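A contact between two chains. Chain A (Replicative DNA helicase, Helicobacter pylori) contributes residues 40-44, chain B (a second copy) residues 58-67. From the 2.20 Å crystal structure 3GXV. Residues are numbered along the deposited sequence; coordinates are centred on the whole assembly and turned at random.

Chain A (40-44) FYYPP
Chain B (58-67) EDCPIDENFI

Chain A runs as loop through Phe A40 to Tyr A42, the N-cap of a helix starting at Pro A43. Chain B is loop until Asp B63, the N-cap of a helix starting at Glu B64. The backbones come nearest at Pro A43 and Cys B60, with CA atoms 6.6 Å apart.

Asp B59 has a left-handed backbone (phi/psi 57/26). Asp B59 O lies 3.6 Å from Pro A43 CG. Cys B60 is extended (-91/139), chi1 t, and Cys B60 SG sits at the edge of the Tyr A42 ring, 4.5 Å from Tyr A42 CE1. The CA-to-CB bond of Pro B61 (-54/152) points toward the chain A stretch. Pro B61 CG is 3.8 Å from Tyr A41 O, a van der Waals contact with the carbonyl. The apolar contacts are Pro B61 CD to Pro A43 CD at 4.1 Å and Pro B61 CG to Tyr A41 CE1 at 4.3 Å.

Asp B63 (-142/179, chi1 p) does two jobs. Asp B63 OD1 caps its helix by accepting from Phe B66 N at 2.9 Å. Asp B63 OD2 accepts from Tyr A41 OH at 2.6 Å. Asn B65 (chi1 t) donates from ND2 to Tyr A41 OH at 3.2 Å, nearly linear at 168°, so the hydroxyl both gives and receives.

Phe B66 (chi1 m) meets both tyrosines, each chi1 t. Its ring lies oblique to Tyr A41, planes at 44°, and rim to rim with Tyr A42, planes at 13°, with Phe B66 CE1 3.3 Å from Tyr A42 CD1.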

# COMPACT_ATOMS: atom_id res chain seq x y z
N PHE A 40 -7.78 9.59 1.51
CA PHE A 40 -7.61 9.18 0.13
C PHE A 40 -6.55 8.09 -0.08
O PHE A 40 -5.41 8.20 0.36
CB PHE A 40 -7.31 10.39 -0.74
CG PHE A 40 -8.51 11.24 -1.03
CD1 PHE A 40 -9.27 11.02 -2.18
CD2 PHE A 40 -8.90 12.25 -0.16
CE1 PHE A 40 -10.40 11.79 -2.45
CE2 PHE A 40 -10.03 13.03 -0.42
CZ PHE A 40 -10.77 12.80 -1.57
N TYR A 41 -6.98 7.05 -0.79
CA TYR A 41 -6.18 5.89 -1.16
C TYR A 41 -4.93 6.27 -1.95
O TYR A 41 -3.81 5.90 -1.58
CB TYR A 41 -7.07 4.96 -1.98
CG TYR A 41 -6.36 3.81 -2.66
CD1 TYR A 41 -5.56 2.92 -1.94
CD2 TYR A 41 -6.53 3.58 -4.03
CE1 TYR A 41 -4.95 1.83 -2.56
CE2 TYR A 41 -5.93 2.50 -4.66
CZ TYR A 41 -5.14 1.64 -3.93
OH TYR A 41 -4.57 0.58 -4.56
N TYR A 42 -5.14 6.98 -3.05
CA TYR A 42 -4.03 7.44 -3.90
C TYR A 42 -3.62 8.80 -3.34
O TYR A 42 -4.37 9.77 -3.44
CB TYR A 42 -4.50 7.55 -5.34
CG TYR A 42 -3.39 7.84 -6.33
CD1 TYR A 42 -2.23 7.06 -6.34
CD2 TYR A 42 -3.53 8.83 -7.30
CE1 TYR A 42 -1.22 7.26 -7.28
CE2 TYR A 42 -2.53 9.04 -8.25
CZ TYR A 42 -1.38 8.25 -8.24
OH TYR A 42 -0.39 8.44 -9.16
N PRO A 43 -2.40 8.88 -2.76
CA PRO A 43 -1.86 10.11 -2.16
C PRO A 43 -2.03 11.41 -2.94
O PRO A 43 -2.40 12.43 -2.35
CB PRO A 43 -0.39 9.75 -1.90
CG PRO A 43 -0.47 8.25 -1.65
CD PRO A 43 -1.36 7.84 -2.80
N PRO A 44 -1.73 11.41 -4.25
CA PRO A 44 -1.88 12.63 -5.05
C PRO A 44 -3.33 13.14 -5.03
O PRO A 44 -3.59 14.34 -5.21
CB PRO A 44 -1.41 12.20 -6.43
CG PRO A 44 -0.33 11.18 -6.10
CD PRO A 44 -0.97 10.38 -4.98
N GLU B 58 7.90 6.99 -2.52
CA GLU B 58 6.93 7.96 -2.99
C GLU B 58 5.70 7.89 -2.11
O GLU B 58 4.68 8.51 -2.41
CB GLU B 58 6.54 7.65 -4.43
CG GLU B 58 7.65 7.86 -5.43
CD GLU B 58 7.35 7.20 -6.74
OE1 GLU B 58 6.17 7.25 -7.17
OE2 GLU B 58 8.28 6.63 -7.35
N ASP B 59 5.82 7.12 -1.04
CA ASP B 59 4.74 6.94 -0.08
C ASP B 59 3.46 6.40 -0.72
O ASP B 59 2.35 6.61 -0.22
CB ASP B 59 4.47 8.26 0.66
CG ASP B 59 5.74 8.83 1.31
OD1 ASP B 59 5.66 9.86 1.99
OD2 ASP B 59 6.81 8.23 1.12
N CYS B 60 3.62 5.70 -1.84
CA CYS B 60 2.48 5.10 -2.53
C CYS B 60 2.28 3.69 -1.99
O CYS B 60 3.25 2.96 -1.76
CB CYS B 60 2.71 5.04 -4.04
SG CYS B 60 1.27 4.37 -4.95
N PRO B 61 1.02 3.30 -1.76
CA PRO B 61 0.79 1.96 -1.24
C PRO B 61 1.45 0.87 -2.10
O PRO B 61 1.66 1.05 -3.29
CB PRO B 61 -0.73 1.85 -1.24
CG PRO B 61 -1.18 3.27 -1.02
CD PRO B 61 -0.24 4.04 -1.90
N ILE B 62 1.79 -0.25 -1.47
CA ILE B 62 2.37 -1.36 -2.21
C ILE B 62 1.28 -2.41 -2.27
O ILE B 62 1.09 -3.17 -1.33
CB ILE B 62 3.58 -1.95 -1.49
CG1 ILE B 62 4.73 -0.95 -1.52
CG2 ILE B 62 3.96 -3.28 -2.15
CD1 ILE B 62 5.93 -1.34 -0.66
N ASP B 63 0.54 -2.43 -3.37
CA ASP B 63 -0.54 -3.40 -3.53
C ASP B 63 -0.62 -3.90 -4.96
O ASP B 63 0.17 -3.50 -5.81
CB ASP B 63 -1.88 -2.78 -3.09
CG ASP B 63 -2.22 -1.49 -3.84
OD1 ASP B 63 -2.13 -1.48 -5.08
OD2 ASP B 63 -2.60 -0.49 -3.18
N GLU B 64 -1.56 -4.80 -5.20
CA GLU B 64 -1.74 -5.37 -6.53
C GLU B 64 -1.89 -4.28 -7.59
O GLU B 64 -1.25 -4.33 -8.64
CB GLU B 64 -2.97 -6.28 -6.53
CG GLU B 64 -2.65 -7.71 -6.94
CD GLU B 64 -3.86 -8.62 -6.87
OE1 GLU B 64 -4.48 -8.71 -5.79
OE2 GLU B 64 -4.18 -9.27 -7.88
N ASN B 65 -2.74 -3.29 -7.30
CA ASN B 65 -2.99 -2.17 -8.22
C ASN B 65 -1.72 -1.43 -8.60
O ASN B 65 -1.31 -1.44 -9.75
CB ASN B 65 -4.02 -1.19 -7.62
CG ASN B 65 -4.08 0.14 -8.37
OD1 ASN B 65 -3.90 0.19 -9.59
ND2 ASN B 65 -4.35 1.22 -7.64
N PHE B 66 -1.08 -0.78 -7.64
CA PHE B 66 0.12 -0.02 -7.95
C PHE B 66 1.34 -0.79 -8.40
O PHE B 66 2.18 -0.25 -9.13
CB PHE B 66 0.44 0.86 -6.76
CG PHE B 66 -0.62 1.88 -6.47
CD1 PHE B 66 -0.83 2.94 -7.34
CD2 PHE B 66 -1.45 1.75 -5.36
CE1 PHE B 66 -1.85 3.85 -7.12
CE2 PHE B 66 -2.46 2.66 -5.12
CZ PHE B 66 -2.66 3.71 -6.00
N ILE B 67 1.45 -2.06 -8.01
CA ILE B 67 2.61 -2.84 -8.42
C ILE B 67 2.52 -3.02 -9.92
O ILE B 67 3.52 -2.93 -10.62
CB ILE B 67 2.64 -4.23 -7.75
CG1 ILE B 67 2.98 -4.09 -6.27
CG2 ILE B 67 3.66 -5.12 -8.45
CD1 ILE B 67 4.35 -3.50 -6.01